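Local coordinates for protein pectinesterase (Sitophilus oryzae, PDB 4PMH) that hydrolyses the methyl esters of pectin to release methanol and free galacturonate units, and probably serves in the digestion of plant cell walls, at residues Ser9-Thr14 / Arg355-Asn360; Asn106-Thr111 / Ala170-Asp175; Ile161-Ile166 / Ile190-Leu195; Asp250-Phe255 / Lys284-Gly289. All coordinates share one frame; numbering follows the deposited sequence.

Interaction 1: Ser9-Thr14 / Arg355-Asn360; sequences SRPILT and RFWEYN
Strand 355-359, at one edge of a long parallel sheet of the right-handed beta-helix, is covered by the N-terminal segment 9-14, with Arg10 of that segment clasping Glu358 of the strand. CG of Arg10, anti to the backbone N (chi1 -166°), starts an extended chain that reaches Glu358. The guanidinium meets the carboxylate side-on: NE of Arg10 lies 2.8 Å from OE1 of Glu358, and NH2 of Arg10 2.9 Å from OE2 of Glu358. Both oxygens use their syn lone pairs, and the two planes, 26° apart, are nearly coplanar. Arginine suits this buried spot because its remaining N-H groups also reach the backbone oxygens of Thr325 and Gly365. An alanine here would probably leave the buried Glu358 carboxylate without its compensating charge, though Gln2 and Asn361 would still donate to OE2. A water bridges OE1 of Glu358 to the carbonyl oxygen of Pro11. Beside the salt bridge, apolar side chains meet. CB of Pro11 lies 3.7 Å from CE3 of Trp357, and CD2 of Leu13 3.7 Å from CB of Trp357, each side chain crossing Trp357 at about a right angle. One backbone bond pins the segments, from Leu13 N to Glu358 O at 2.9 Å.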
loop_
_atom_site.group_PDB
_atom_site.type_symbol
_atom_site.label_atom_id
_atom_site.label_comp_id
_atom_site.label_asym_id
_atom_site.label_seq_id
_atom_site.Cartn_x
_atom_site.Cartn_y
_atom_site.Cartn_z
ATOM N N SER A 9 25.311 2.974 -3.890
ATOM C CA SER A 9 24.409 2.568 -2.796
ATOM C C SER A 9 23.227 3.532 -2.617
ATOM O O SER A 9 22.250 3.208 -1.956
ATOM C CB SER A 9 25.166 2.444 -1.486
ATOM O OG SER A 9 26.029 1.316 -1.528
ATOM N N ARG A 10 23.310 4.703 -3.242
ATOM C CA ARG A 10 22.259 5.703 -3.124
ATOM C C ARG A 10 22.207 6.620 -4.335
ATOM O O ARG A 10 22.660 7.778 -4.286
ATOM C CB ARG A 10 22.439 6.509 -1.844
ATOM C CG ARG A 10 21.201 7.324 -1.514
ATOM C CD ARG A 10 21.241 7.940 -0.126
ATOM N NE ARG A 10 19.952 8.544 0.185
ATOM C CZ ARG A 10 19.591 9.045 1.363
ATOM N NH1 ARG A 10 20.434 9.047 2.405
ATOM N NH2 ARG A 10 18.371 9.569 1.495
ATOM N N PRO A 11 21.651 6.101 -5.442
ATOM C CA PRO A 11 21.565 6.876 -6.672
ATOM C C PRO A 11 20.529 7.980 -6.592
ATOM O O PRO A 11 19.477 7.820 -5.959
ATOM C CB PRO A 11 21.198 5.841 -7.740
ATOM C CG PRO A 11 20.751 4.621 -7.013
ATOM C CD PRO A 11 21.223 4.700 -5.602
ATOM N N ILE A 12 20.855 9.097 -7.220
ATOM C CA ILE A 12 20.029 10.290 -7.227
ATOM C C ILE A 12 19.776 10.707 -8.663
ATOM O O ILE A 12 20.697 10.781 -9.458
ATOM C CB ILE A 12 20.735 11.472 -6.498
ATOM C CG1 ILE A 12 21.125 11.082 -5.075
ATOM C CG2 ILE A 12 19.881 12.742 -6.538
ATOM C CD1 ILE A 12 19.978 10.729 -4.143
ATOM N N LEU A 13 18.530 10.996 -8.988
ATOM C CA LEU A 13 18.167 11.474 -10.318
ATOM C C LEU A 13 18.767 12.856 -10.610
ATOM O O LEU A 13 18.873 13.705 -9.721
ATOM C CB LEU A 13 16.651 11.581 -10.446
ATOM C CG LEU A 13 15.794 10.308 -10.318
ATOM C CD1 LEU A 13 14.323 10.654 -10.507
ATOM C CD2 LEU A 13 16.208 9.222 -11.292
ATOM N N THR A 14 19.112 13.077 -11.867
ATOM C CA THR A 14 19.489 14.397 -12.337
ATOM C C THR A 14 18.258 15.262 -12.451
ATOM O O THR A 14 17.136 14.750 -12.539
ATOM C CB THR A 14 20.185 14.327 -13.705
ATOM O OG1 THR A 14 19.269 13.875 -14.713
ATOM C CG2 THR A 14 21.378 13.383 -13.653
ATOM N N ARG A 355 15.697 -0.254 -9.317
ATOM C CA ARG A 355 15.087 0.982 -9.815
ATOM C C ARG A 355 14.545 1.801 -8.661
ATOM O O ARG A 355 13.388 2.255 -8.675
ATOM C CB ARG A 355 13.965 0.703 -10.843
ATOM C CG ARG A 355 14.276 -0.338 -11.929
ATOM C CD ARG A 355 13.011 -1.174 -12.248
ATOM N NE ARG A 355 12.265 -0.443 -13.210
ATOM C CZ ARG A 355 11.014 -0.632 -13.584
ATOM N NH1 ARG A 355 10.225 -1.589 -13.090
ATOM N NH2 ARG A 355 10.567 0.205 -14.504
ATOM N N PHE A 356 15.391 2.014 -7.666
ATOM C CA PHE A 356 15.070 2.856 -6.536
ATOM C C PHE A 356 15.858 4.151 -6.657
ATOM O O PHE A 356 17.081 4.128 -6.750
ATOM C CB PHE A 356 15.450 2.164 -5.225
ATOM C CG PHE A 356 14.839 0.806 -5.035
ATOM C CD1 PHE A 356 13.600 0.492 -5.554
ATOM C CD2 PHE A 356 15.517 -0.153 -4.313
ATOM C CE1 PHE A 356 13.041 -0.759 -5.356
ATOM C CE2 PHE A 356 14.976 -1.411 -4.113
ATOM C CZ PHE A 356 13.739 -1.713 -4.636
ATOM N N TRP A 357 15.159 5.279 -6.680
ATOM C CA TRP A 357 15.815 6.563 -6.922
ATOM C C TRP A 357 15.252 7.661 -6.048
ATOM O O TRP A 357 14.133 7.575 -5.567
ATOM C CB TRP A 357 15.647 7.008 -8.384
ATOM C CG TRP A 357 15.731 5.907 -9.417
ATOM C CD1 TRP A 357 14.683 5.194 -9.949
ATOM C CD2 TRP A 357 16.904 5.431 -10.056
ATOM N NE1 TRP A 357 15.146 4.291 -10.866
ATOM C CE2 TRP A 357 16.507 4.412 -10.958
ATOM C CE3 TRP A 357 18.262 5.750 -9.954
ATOM C CZ2 TRP A 357 17.427 3.703 -11.748
ATOM C CZ3 TRP A 357 19.165 5.049 -10.731
ATOM C CH2 TRP A 357 18.733 4.037 -11.628
ATOM N N GLU A 358 16.024 8.729 -5.891
ATOM C CA GLU A 358 15.563 9.894 -5.150
ATOM C C GLU A 358 15.828 11.168 -5.935
ATOM O O GLU A 358 16.706 11.186 -6.774
ATOM C CB GLU A 358 16.313 9.998 -3.850
ATOM C CG GLU A 358 16.013 8.897 -2.867
ATOM C CD GLU A 358 16.953 8.992 -1.707
ATOM O OE1 GLU A 358 17.874 8.176 -1.676
ATOM O OE2 GLU A 358 16.812 9.918 -0.878
ATOM N N TYR A 359 15.113 12.241 -5.609
ATOM C CA TYR A 359 15.423 13.552 -6.170
ATOM C C TYR A 359 15.025 14.619 -5.165
ATOM O O TYR A 359 13.853 14.701 -4.803
ATOM C CB TYR A 359 14.640 13.806 -7.463
ATOM C CG TYR A 359 14.856 15.209 -8.029
ATOM C CD1 TYR A 359 16.082 15.577 -8.547
ATOM C CD2 TYR A 359 13.827 16.146 -8.061
ATOM C CE1 TYR A 359 16.298 16.847 -9.066
ATOM C CE2 TYR A 359 14.038 17.430 -8.579
ATOM C CZ TYR A 359 15.278 17.766 -9.067
ATOM O OH TYR A 359 15.521 19.028 -9.595
ATOM N N ASN A 360 15.984 15.433 -4.726
ATOM C CA ASN A 360 15.683 16.664 -3.996
ATOM C C ASN A 360 14.928 16.456 -2.690
ATOM O O ASN A 360 13.999 17.197 -2.359
ATOM C CB ASN A 360 14.892 17.596 -4.930
ATOM C CG ASN A 360 14.971 19.043 -4.518
ATOM O OD1 ASN A 360 15.860 19.436 -3.764
ATOM N ND2 ASN A 360 14.056 19.857 -5.032
HETATM O O HOH W 1 18.553 6.442 -3.754
#

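Interaction 2: Asn106-Thr111 / Ala170-Asp175; sequences NMPAQT and AKNTGD
The carbonyl oxygen of Pro108, whose ring packs on Ala170, is gripped twice by Thr111: OG1 of Thr111 donates at 2.7 Å to O of Pro108, and the Thr111 N-H closes the type I turn on that same oxygen. The turn is pinned by backbone and side chain together, and threonine suits its last position because its short hydroxyl reaches back to the first. CD of Pro108 lies 3.8 Å from CB of Ala170, a methyl that also comes 3.2 Å from OD1 of Asn106. In Asn106 CG stands anti to the backbone N (chi1 -178°), a setting that carries the amide carbon out toward Asn172. The two side chains meet tip to tip, their amide planes 4° apart. ND2 of Asn172 donates at 3.0 Å, almost straight, to a lone pair of OD1 of Asn106; the return bond from ND2 of Asn106 to OD1 of Asn172 is weak, at 3.4 Å. Asparagine provides donor and acceptor on one flat group, which this paired exchange requires, and ND2 of Asn172 also donates to Gln176. Gln110 gives its NE2 to Gln177, a substrate-binding residue by similarity, so the turn probably borders the pectin groove. The two loops meet beside the coils of the beta-helix, one running from strand 101-105 to helix 113-120, the other joining strand 165-168 to strand 181-183.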
loop_
_atom_site.group_PDB
_atom_site.type_symbol
_atom_site.label_atom_id
_atom_site.label_comp_id
_atom_site.label_asym_id
_atom_site.label_seq_id
_atom_site.Cartn_x
_atom_site.Cartn_y
_atom_site.Cartn_z
ATOM N N ASN A 106 -7.255 -8.366 14.256
ATOM C CA ASN A 106 -5.951 -9.041 14.444
ATOM C C ASN A 106 -6.050 -10.326 13.630
ATOM O O ASN A 106 -6.570 -11.340 14.103
ATOM C CB ASN A 106 -5.708 -9.355 15.934
ATOM C CG ASN A 106 -4.351 -10.013 16.213
ATOM O OD1 ASN A 106 -3.694 -10.573 15.337
ATOM N ND2 ASN A 106 -3.957 -9.987 17.485
ATOM N N MET A 107 -5.586 -10.268 12.388
ATOM C CA MET A 107 -5.840 -11.338 11.434
ATOM C C MET A 107 -4.652 -11.490 10.512
ATOM O O MET A 107 -4.665 -10.983 9.380
ATOM C CB MET A 107 -7.112 -11.051 10.628
ATOM C CG MET A 107 -7.601 -12.254 9.816
ATOM S SD MET A 107 -9.261 -12.031 9.135
ATOM C CE MET A 107 -8.942 -10.928 7.765
ATOM N N PRO A 108 -3.611 -12.189 10.988
ATOM C CA PRO A 108 -2.440 -12.432 10.143
ATOM C C PRO A 108 -2.673 -13.450 9.018
ATOM O O PRO A 108 -3.685 -14.156 9.000
ATOM C CB PRO A 108 -1.399 -12.967 11.139
ATOM C CG PRO A 108 -2.217 -13.669 12.188
ATOM C CD PRO A 108 -3.478 -12.825 12.317
ATOM N N ALA A 109 -1.722 -13.512 8.091
ATOM C CA ALA A 109 -1.723 -14.542 7.037
ATOM C C ALA A 109 -1.763 -15.949 7.640
ATOM O O ALA A 109 -2.259 -16.888 7.005
ATOM C CB ALA A 109 -0.496 -14.417 6.164
ATOM N N GLN A 110 -1.236 -16.075 8.855
ATOM C CA GLN A 110 -1.106 -17.372 9.523
ATOM C C GLN A 110 -2.424 -17.845 10.138
ATOM O O GLN A 110 -2.517 -18.978 10.625
ATOM C CB GLN A 110 0.018 -17.291 10.571
ATOM C CG GLN A 110 1.436 -17.215 9.988
ATOM C CD GLN A 110 1.777 -15.908 9.259
ATOM O OE1 GLN A 110 1.241 -14.824 9.558
ATOM N NE2 GLN A 110 2.708 -16.003 8.315
ATOM N N THR A 111 -3.441 -16.982 10.134
ATOM C CA THR A 111 -4.769 -17.354 10.577
ATOM C C THR A 111 -5.259 -18.632 9.917
ATOM O O THR A 111 -5.174 -18.795 8.700
ATOM C CB THR A 111 -5.776 -16.228 10.254
ATOM O OG1 THR A 111 -5.374 -15.030 10.921
ATOM C CG2 THR A 111 -7.163 -16.595 10.712
ATOM N N ALA A 170 -2.238 -7.448 13.920
ATOM C CA ALA A 170 -1.405 -8.624 14.184
ATOM C C ALA A 170 0.065 -8.247 14.345
ATOM O O ALA A 170 0.680 -7.700 13.421
ATOM C CB ALA A 170 -1.554 -9.654 13.083
ATOM N N LYS A 171 0.592 -8.541 15.529
ATOM C CA LYS A 171 2.012 -8.426 15.841
ATOM C C LYS A 171 2.440 -9.607 16.762
ATOM O O LYS A 171 3.312 -9.469 17.616
ATOM C CB LYS A 171 2.299 -7.067 16.500
ATOM C CG LYS A 171 1.341 -6.700 17.628
ATOM C CD LYS A 171 1.661 -5.344 18.250
ATOM C CE LYS A 171 2.534 -5.462 19.494
ATOM N NZ LYS A 171 2.636 -4.165 20.230
ATOM N N ASN A 172 1.851 -10.775 16.530
ATOM C CA ASN A 172 1.897 -11.888 17.491
ATOM C C ASN A 172 3.277 -12.577 17.551
ATOM O O ASN A 172 3.720 -13.012 18.622
ATOM C CB ASN A 172 0.768 -12.872 17.160
ATOM C CG ASN A 172 -0.588 -12.178 17.074
ATOM O OD1 ASN A 172 -1.134 -11.752 18.085
ATOM N ND2 ASN A 172 -1.127 -12.046 15.863
ATOM N N THR A 173 3.929 -12.676 16.390
ATOM C CA THR A 173 5.338 -13.062 16.277
ATOM C C THR A 173 6.017 -12.094 15.312
ATOM O O THR A 173 5.347 -11.325 14.628
ATOM C CB THR A 173 5.517 -14.479 15.705
ATOM O OG1 THR A 173 5.274 -14.457 14.291
ATOM C CG2 THR A 173 4.569 -15.493 16.374
ATOM N N GLY A 174 7.343 -12.159 15.235
ATOM C CA GLY A 174 8.092 -11.358 14.270
ATOM C C GLY A 174 7.974 -11.852 12.832
ATOM O O GLY A 174 8.470 -11.215 11.924
ATOM N N ASP A 175 7.339 -12.998 12.612
ATOM C CA ASP A 175 7.226 -13.566 11.266
ATOM C C ASP A 175 5.863 -13.348 10.584
ATOM O O ASP A 175 5.696 -13.743 9.431
ATOM C CB ASP A 175 7.539 -15.082 11.296
ATOM C CG ASP A 175 9.047 -15.399 11.321
ATOM O OD1 ASP A 175 9.880 -14.467 11.304
ATOM O OD2 ASP A 175 9.399 -16.605 11.354
#

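Interaction 3: Ile161-Ile166 / Ile190-Leu195; sequences IVNLSI and IHNARL
Ile166 and Leu195 lie side by side on the packed face of this contact, with CD1 of Ile166 3.8 Å from CD2 of Leu195. Ile161 and Ile190 point to that same face, and all four residues touch Leu181 of a strand across the interior; branched aliphatic chains suit so closely filled a core. The other face, carrying Val162, His191, Ser165 and Arg194, is looser and more polar, and His191 and Arg194 are partly exposed. The segments are equivalent stretches of successive coils in the right-handed parallel beta-helix, paired in register as parallel strands on both sides of a corner. His191 N donates to Ile161 O at 2.8 Å before the corner, and Ile166 N to Arg194 O at 2.9 Å after it. At the corner itself stand Asn163 and Asn192, both with positive phi, a conformation asparagine tolerates well. Their amides run alongside each other, planes 4° apart, and a water joins them, 2.8 Å from OD1 of Asn163 and 2.9 Å from ND2 of Asn192; Asn163 ND2 turns instead to the carbonyls of Gly93 and Gly95. Arg194 bends at chi3 (56°), bringing NE round beside the serine, and its NH1 reaches OG of Ser165 at 2.8 Å. An alanine in place of Arg194 would probably deprive that hydroxyl of its guanidinium donor, while the hydrogen bond between Ser165 OG and Pro98 O would remain.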
loop_
_atom_site.group_PDB
_atom_site.type_symbol
_atom_site.label_atom_id
_atom_site.label_comp_id
_atom_site.label_asym_id
_atom_site.label_seq_id
_atom_site.Cartn_x
_atom_site.Cartn_y
_atom_site.Cartn_z
ATOM N N ILE A 161 -11.564 5.987 -0.824
ATOM C CA ILE A 161 -11.558 5.667 0.602
ATOM C C ILE A 161 -11.105 6.931 1.311
ATOM O O ILE A 161 -10.030 7.446 1.014
ATOM C CB ILE A 161 -10.582 4.505 0.935
ATOM C CG1 ILE A 161 -10.980 3.219 0.223
ATOM C CG2 ILE A 161 -10.574 4.257 2.434
ATOM C CD1 ILE A 161 -9.947 2.098 0.378
ATOM N N VAL A 162 -11.917 7.439 2.232
ATOM C CA VAL A 162 -11.730 8.800 2.742
ATOM C C VAL A 162 -11.981 8.855 4.236
ATOM O O VAL A 162 -12.922 8.233 4.720
ATOM C CB VAL A 162 -12.726 9.755 2.061
ATOM C CG1 VAL A 162 -12.491 11.203 2.486
ATOM C CG2 VAL A 162 -12.656 9.591 0.558
ATOM N N ASN A 163 -11.148 9.606 4.957
ATOM C CA ASN A 163 -11.421 9.952 6.352
ATOM C C ASN A 163 -11.732 8.739 7.249
ATOM O O ASN A 163 -12.720 8.697 7.953
ATOM C CB ASN A 163 -12.568 10.978 6.419
ATOM C CG ASN A 163 -12.692 11.631 7.791
ATOM O OD1 ASN A 163 -11.695 11.856 8.465
ATOM N ND2 ASN A 163 -13.909 11.948 8.195
ATOM N N LEU A 164 -10.862 7.753 7.258
ATOM C CA LEU A 164 -11.092 6.631 8.133
ATOM C C LEU A 164 -9.783 5.892 8.348
ATOM O O LEU A 164 -8.777 6.162 7.676
ATOM C CB LEU A 164 -12.190 5.715 7.553
ATOM C CG LEU A 164 -12.015 5.181 6.131
ATOM C CD1 LEU A 164 -10.984 4.055 6.093
ATOM C CD2 LEU A 164 -13.339 4.693 5.560
ATOM N N SER A 165 -9.806 4.984 9.307
ATOM C CA SER A 165 -8.625 4.236 9.702
ATOM C C SER A 165 -8.851 2.749 9.439
ATOM O O SER A 165 -9.888 2.185 9.820
ATOM C CB SER A 165 -8.353 4.456 11.194
ATOM O OG SER A 165 -8.075 5.817 11.515
ATOM N N ILE A 166 -7.864 2.101 8.835
ATOM C CA ILE A 166 -7.913 0.674 8.609
ATOM C C ILE A 166 -6.701 0.057 9.269
ATOM O O ILE A 166 -5.576 0.493 9.036
ATOM C CB ILE A 166 -7.891 0.297 7.098
ATOM C CG1 ILE A 166 -8.990 1.037 6.314
ATOM C CG2 ILE A 166 -8.066 -1.195 6.925
ATOM C CD1 ILE A 166 -8.793 1.046 4.814
ATOM N N ILE A 190 -7.194 7.200 -2.193
ATOM C CA ILE A 190 -7.207 7.094 -0.730
ATOM C C ILE A 190 -6.847 8.468 -0.179
ATOM O O ILE A 190 -5.761 8.984 -0.456
ATOM C CB ILE A 190 -6.157 6.087 -0.230
ATOM C CG1 ILE A 190 -6.374 4.710 -0.826
ATOM C CG2 ILE A 190 -6.179 6.007 1.287
ATOM C CD1 ILE A 190 -5.939 4.577 -2.260
ATOM N N HIS A 191 -7.750 9.092 0.572
ATOM C CA HIS A 191 -7.560 10.482 0.957
ATOM C C HIS A 191 -7.860 10.689 2.430
ATOM O O HIS A 191 -8.930 10.312 2.901
ATOM C CB HIS A 191 -8.432 11.377 0.094
ATOM C CG HIS A 191 -8.357 12.831 0.441
ATOM N ND1 HIS A 191 -7.185 13.553 0.388
ATOM C CD2 HIS A 191 -9.325 13.715 0.784
ATOM C CE1 HIS A 191 -7.427 14.810 0.721
ATOM N NE2 HIS A 191 -8.718 14.937 0.962
ATOM N N ASN A 192 -6.916 11.282 3.157
ATOM C CA ASN A 192 -7.128 11.598 4.562
ATOM C C ASN A 192 -7.422 10.340 5.386
ATOM O O ASN A 192 -8.367 10.288 6.147
ATOM C CB ASN A 192 -8.247 12.640 4.722
ATOM C CG ASN A 192 -8.305 13.227 6.129
ATOM O OD1 ASN A 192 -7.272 13.446 6.783
ATOM N ND2 ASN A 192 -9.521 13.475 6.611
ATOM N N ALA A 193 -6.586 9.330 5.230
ATOM C CA ALA A 193 -6.801 8.057 5.881
ATOM C C ALA A 193 -5.599 7.686 6.705
ATOM O O ALA A 193 -4.533 8.324 6.616
ATOM C CB ALA A 193 -7.082 6.980 4.831
ATOM N N ARG A 194 -5.782 6.656 7.526
ATOM C CA ARG A 194 -4.739 6.136 8.385
ATOM C C ARG A 194 -4.719 4.610 8.170
ATOM O O ARG A 194 -5.746 3.952 8.330
ATOM C CB ARG A 194 -5.049 6.486 9.862
ATOM C CG ARG A 194 -5.179 7.985 10.183
ATOM C CD ARG A 194 -5.588 8.287 11.633
ATOM N NE ARG A 194 -4.685 7.682 12.620
ATOM C CZ ARG A 194 -4.978 6.672 13.456
ATOM N NH1 ARG A 194 -6.182 6.100 13.503
ATOM N NH2 ARG A 194 -4.033 6.218 14.282
ATOM N N LEU A 195 -3.573 4.070 7.786
ATOM C CA LEU A 195 -3.426 2.669 7.449
ATOM C C LEU A 195 -2.380 2.083 8.407
ATOM O O LEU A 195 -1.234 2.524 8.404
ATOM C CB LEU A 195 -3.028 2.528 5.958
ATOM C CG LEU A 195 -3.924 3.271 4.949
ATOM C CD1 LEU A 195 -3.312 3.232 3.561
ATOM C CD2 LEU A 195 -5.326 2.676 4.936
HETATM O O HOH W 2 -11.141 14.610 8.712
#

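Interaction 4: Asp250-Phe255 / Lys284-Gly289; sequences DTAVVF and KKAYLG
Tyr287 holds CG anti to its own carbonyl carbon (chi1 -60°), while Thr251 holds OG1 anti to its backbone N (chi1 -178°), and the two groups meet at the ring's rim. OG1 of Thr251 lies in the ring plane, 3.8 Å from CE2 of Tyr287, and the Ala252 carbonyl oxygen approaches the same edge at CD2. That oxygen also receives the Tyr287 N-H at 2.8 Å, the donor standing above the carbonyl plane. Two small residues follow on the other face, where CB of Ala252 and CB of Ala286 touch at 4.0 Å. Strands 252-257 and 286-290 are parallel neighbours in the stacked coils of the pectinesterase beta-helix, between strand 229-230 and strand 329-330. Their backbones kink together at Val254 and Leu288, which lets two consecutive N-H groups find consecutive carbonyls: Val254 N bonds Tyr287 O at 3.1 Å, and Phe255 N bonds Leu288 O at 3.0 Å. The Leu288 oxygen also faces the edge of the Phe255 ring, at CD2. Val253 turns CG1 to within 3.5 Å of C of Gly289, close to Asp226 and Arg290, by similarity the nucleophile and a substrate-binding residue, so Val253 probably lines the wall just behind the catalytic residues. Gly289 also brings its CA 3.2 Å from O of Phe255, in a CA-H...O contact.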
loop_
_atom_site.group_PDB
_atom_site.type_symbol
_atom_site.label_atom_id
_atom_site.label_comp_id
_atom_site.label_asym_id
_atom_site.label_seq_id
_atom_site.Cartn_x
_atom_site.Cartn_y
_atom_site.Cartn_z
ATOM N N ASP A 250 15.150 -3.994 15.373
ATOM C CA ASP A 250 16.426 -4.410 14.832
ATOM C C ASP A 250 16.607 -3.866 13.416
ATOM O O ASP A 250 17.577 -3.157 13.187
ATOM C CB ASP A 250 16.621 -5.942 14.907
ATOM C CG ASP A 250 15.727 -6.718 13.934
ATOM O OD1 ASP A 250 14.616 -6.224 13.636
ATOM O OD2 ASP A 250 16.141 -7.816 13.469
ATOM N N THR A 251 15.680 -4.136 12.488
ATOM C CA THR A 251 15.967 -3.913 11.047
ATOM C C THR A 251 14.804 -3.701 10.049
ATOM O O THR A 251 14.515 -4.572 9.238
ATOM C CB THR A 251 16.802 -5.085 10.512
ATOM O OG1 THR A 251 17.127 -4.847 9.134
ATOM C CG2 THR A 251 16.040 -6.405 10.657
ATOM N N ALA A 252 14.196 -2.526 10.060
ATOM C CA ALA A 252 12.955 -2.243 9.322
ATOM C C ALA A 252 13.157 -1.918 7.830
ATOM O O ALA A 252 14.256 -1.571 7.420
ATOM C CB ALA A 252 12.256 -1.076 9.994
ATOM N N VAL A 253 12.090 -2.045 7.039
ATOM C CA VAL A 253 12.104 -1.677 5.611
ATOM C C VAL A 253 10.735 -1.127 5.206
ATOM O O VAL A 253 9.730 -1.761 5.454
ATOM C CB VAL A 253 12.405 -2.863 4.683
ATOM C CG1 VAL A 253 12.862 -2.347 3.327
ATOM C CG2 VAL A 253 13.442 -3.804 5.274
ATOM N N VAL A 254 10.689 0.027 4.555
ATOM C CA VAL A 254 9.389 0.647 4.255
ATOM C C VAL A 254 8.731 0.031 3.015
ATOM O O VAL A 254 7.685 -0.653 3.129
ATOM C CB VAL A 254 9.532 2.162 4.092
ATOM C CG1 VAL A 254 8.199 2.808 3.730
ATOM C CG2 VAL A 254 10.103 2.770 5.363
ATOM N N PHE A 255 9.332 0.270 1.843
ATOM C CA PHE A 255 8.765 -0.110 0.558
ATOM C C PHE A 255 9.303 -1.435 0.037
ATOM O O PHE A 255 10.500 -1.699 0.116
ATOM C CB PHE A 255 9.034 0.978 -0.486
ATOM C CG PHE A 255 8.452 2.317 -0.125
ATOM C CD1 PHE A 255 7.130 2.601 -0.368
ATOM C CD2 PHE A 255 9.232 3.284 0.488
ATOM C CE1 PHE A 255 6.587 3.833 -0.020
ATOM C CE2 PHE A 255 8.710 4.521 0.835
ATOM C CZ PHE A 255 7.387 4.792 0.585
ATOM N N LYS A 284 19.487 4.052 13.294
ATOM C CA LYS A 284 19.725 4.186 11.845
ATOM C C LYS A 284 19.636 2.838 11.120
ATOM O O LYS A 284 20.269 2.649 10.084
ATOM C CB LYS A 284 21.081 4.846 11.567
ATOM C CG LYS A 284 21.307 6.159 12.299
ATOM C CD LYS A 284 20.258 7.185 11.920
ATOM C CE LYS A 284 20.792 8.615 11.907
ATOM N NZ LYS A 284 20.731 9.263 13.244
ATOM N N LYS A 285 18.828 1.925 11.663
ATOM C CA LYS A 285 18.710 0.561 11.162
ATOM C C LYS A 285 17.396 0.330 10.413
ATOM O O LYS A 285 16.905 -0.794 10.367
ATOM C CB LYS A 285 18.817 -0.441 12.321
ATOM C CG LYS A 285 20.201 -0.526 12.967
ATOM C CD LYS A 285 20.440 -1.858 13.688
ATOM C CE LYS A 285 19.773 -1.956 15.058
ATOM N NZ LYS A 285 19.868 -3.323 15.653
ATOM N N ALA A 286 16.798 1.384 9.863
ATOM C CA ALA A 286 15.703 1.201 8.947
ATOM C C ALA A 286 16.198 1.425 7.518
ATOM O O ALA A 286 17.109 2.252 7.268
ATOM C CB ALA A 286 14.575 2.147 9.267
ATOM N N TYR A 287 15.603 0.694 6.583
ATOM C CA TYR A 287 15.848 0.929 5.157
ATOM C C TYR A 287 14.620 1.516 4.476
ATOM O O TYR A 287 13.487 1.220 4.830
ATOM C CB TYR A 287 16.241 -0.340 4.476
ATOM C CG TYR A 287 17.498 -0.941 5.046
ATOM C CD1 TYR A 287 18.749 -0.523 4.607
ATOM C CD2 TYR A 287 17.432 -1.935 6.016
ATOM C CE1 TYR A 287 19.908 -1.078 5.116
ATOM C CE2 TYR A 287 18.585 -2.507 6.530
ATOM C CZ TYR A 287 19.814 -2.070 6.079
ATOM O OH TYR A 287 20.939 -2.638 6.590
ATOM N N LEU A 288 14.864 2.369 3.494
ATOM C CA LEU A 288 13.791 2.915 2.690
ATOM C C LEU A 288 13.105 1.826 1.852
ATOM O O LEU A 288 11.899 1.899 1.617
ATOM C CB LEU A 288 14.331 4.007 1.769
ATOM C CG LEU A 288 14.810 5.285 2.458
ATOM C CD1 LEU A 288 15.365 6.257 1.416
ATOM C CD2 LEU A 288 13.708 5.958 3.282
ATOM N N GLY A 289 13.856 0.823 1.394
ATOM C CA GLY A 289 13.253 -0.164 0.529
ATOM C C GLY A 289 14.082 -1.387 0.204
ATOM O O GLY A 289 15.302 -1.428 0.442
#

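Starting at the N terminus, interaction 1 closes the longest loop, fastening residues 9-14 to strand 355-359, so that the other three contacts all fall within its span. Interaction 2 opens next, at 106-111, and interaction 3 opens at 161-166; interaction 2 then closes at 170-175, before interaction 3 closes at 190-195, so the two cross. Segments 161-166 and 170-175 lie close together in the sequence: one belongs to the coil wall, the other to the loop that follows it. Interaction 4 comes later, in series, pairing 250-255 with 284-289. Interactions 3 and 4 join successive coils, interaction 2 joins loops leaving two coils, and interaction 1 lays the N-terminal segment on the last strand.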